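Local coordinates for protein purine nucleoside phosphorylase (Schistosoma mansoni, PDB 6BB7) that probably catalyses the reversible phosphorolysis of purine nucleosides such as inosine and guanosine to the free base and ribose 1-phosphate, at residues G192-N197 with G220-P225. Residues are numbered along the deposited sequence; the frame is centred on the assembly and turned at random.
With D4V (3-methylpyridin-2-ol), chain F.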
# COMPACT_ATOMS: atom_id res chain seq x y z
N GLY A 192 18.59 -5.87 14.48
CA GLY A 192 17.40 -5.04 14.44
C GLY A 192 16.34 -5.44 13.43
O GLY A 192 16.52 -6.33 12.59
N VAL A 193 15.19 -4.76 13.55
CA VAL A 193 14.02 -4.94 12.68
C VAL A 193 14.04 -3.92 11.54
O VAL A 193 14.18 -2.71 11.77
CB VAL A 193 12.74 -4.76 13.52
CG1 VAL A 193 11.51 -4.78 12.61
CG2 VAL A 193 12.65 -5.82 14.62
N TYR A 194 13.87 -4.42 10.30
CA TYR A 194 13.94 -3.63 9.06
C TYR A 194 12.54 -3.30 8.55
O TYR A 194 11.74 -4.21 8.29
CB TYR A 194 14.69 -4.44 8.01
CG TYR A 194 14.89 -3.81 6.64
CD1 TYR A 194 16.09 -3.17 6.31
CD2 TYR A 194 13.90 -3.89 5.64
CE1 TYR A 194 16.31 -2.62 5.05
CE2 TYR A 194 14.11 -3.34 4.37
CZ TYR A 194 15.30 -2.70 4.08
OH TYR A 194 15.57 -2.18 2.84
N ALA A 195 12.26 -2.00 8.39
CA ALA A 195 11.04 -1.53 7.72
C ALA A 195 11.28 -1.34 6.23
O ALA A 195 12.24 -0.66 5.82
CB ALA A 195 10.56 -0.21 8.32
N PHE A 196 10.39 -1.93 5.41
CA PHE A 196 10.43 -1.78 3.95
C PHE A 196 9.56 -0.58 3.54
O PHE A 196 8.33 -0.62 3.65
CB PHE A 196 9.95 -3.08 3.30
CG PHE A 196 9.97 -3.10 1.76
CD1 PHE A 196 10.76 -2.24 0.98
CD2 PHE A 196 9.15 -4.03 1.10
CE1 PHE A 196 10.72 -2.29 -0.41
CE2 PHE A 196 9.12 -4.08 -0.29
CZ PHE A 196 9.89 -3.21 -1.05
N ASN A 197 10.23 0.51 3.12
CA ASN A 197 9.64 1.68 2.45
C ASN A 197 9.75 1.46 0.94
O ASN A 197 10.85 1.39 0.40
CB ASN A 197 10.40 2.96 2.84
CG ASN A 197 10.12 4.16 1.94
OD1 ASN A 197 9.01 4.31 1.41
ND2 ASN A 197 11.13 5.03 1.76
N GLY A 220 14.61 0.87 4.77
CA GLY A 220 15.17 0.93 3.43
C GLY A 220 14.19 0.49 2.36
O GLY A 220 13.04 0.14 2.67
N MET A 221 14.68 0.46 1.11
CA MET A 221 13.84 0.32 -0.09
C MET A 221 14.05 -0.99 -0.83
O MET A 221 13.68 -1.09 -2.01
CB MET A 221 14.06 1.50 -1.05
CG MET A 221 13.92 2.88 -0.48
SD MET A 221 14.43 4.14 -1.70
CE MET A 221 14.56 5.55 -0.61
N SER A 222 14.66 -1.99 -0.21
CA SER A 222 15.01 -3.23 -0.91
C SER A 222 14.88 -4.42 0.05
O SER A 222 14.31 -4.31 1.14
CB SER A 222 16.43 -3.15 -1.50
OG SER A 222 17.40 -3.10 -0.49
N THR A 223 15.42 -5.56 -0.40
CA THR A 223 15.71 -6.73 0.43
C THR A 223 14.50 -7.59 0.80
O THR A 223 14.53 -8.81 0.60
CB THR A 223 16.55 -6.32 1.64
OG1 THR A 223 17.79 -5.76 1.16
CG2 THR A 223 16.85 -7.53 2.54
N VAL A 224 13.44 -6.99 1.37
CA VAL A 224 12.27 -7.78 1.80
C VAL A 224 11.66 -8.59 0.66
O VAL A 224 11.31 -9.77 0.89
CB VAL A 224 11.28 -6.88 2.56
CG1 VAL A 224 9.92 -7.53 2.79
CG2 VAL A 224 11.90 -6.45 3.92
N PRO A 225 11.50 -8.07 -0.57
CA PRO A 225 10.96 -8.93 -1.66
C PRO A 225 11.79 -10.19 -1.89
O PRO A 225 11.24 -11.30 -2.00
CB PRO A 225 10.92 -7.99 -2.87
CG PRO A 225 10.77 -6.60 -2.25
CD PRO A 225 11.68 -6.67 -1.04
C4 D4V F . 18.13 6.65 4.49
C5 D4V F . 17.48 4.98 2.84
C3 D4V F . 19.49 6.53 4.09
C2 D4V F . 19.86 5.62 3.04
C1 D4V F . 18.89 4.86 2.41
O D4V F . 16.49 4.23 2.26
C D4V F . 19.26 3.89 1.30
N D4V F . 17.12 5.85 3.86
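N197 N donates to G220 O over 2.9 Å, and G220 N in turn donates to A195 O (3.0 Å); through this pair of bonds the ends of strands 189-196 and 218-220 run parallel. Where the chain then turns from strand 218-220 toward helix 224-232, S222 N donates to the phenolic OH of Y194 over 3.2 Å, almost straight at 166°. The ring reaches this turn because CG stands anti to the backbone N (chi1 -180°), and it lies obliquely against G220, a glycine, with CZ near its CA and the OH 3.0 Å from G220 C.

The F196 ring packs on V224 and P225. G220 O lies in the plane of this ring, at the edge, while P225 CD makes an off-centre CH-pi contact 4.2 Å from the ring centroid. V224 divides its surface between the two aromatics, CG2 meeting Y194 CD2 at 3.7 Å and CB packing on F196 CD2. On the ligand side, the extended M221 side chain brings CE to 3.7 Å from O of 3-methylpyridin-2-ol; F161 of a second subunit also packs on M221. T223, at the N-cap position, hydrogen-bonds through OG1 to N117 of strand 112-121. The whole illustrates how a parallel strand pair ending in a strand-to-helix turn can border a ligand pocket, here in the alpha/beta fold of the phosphorylase superfamily.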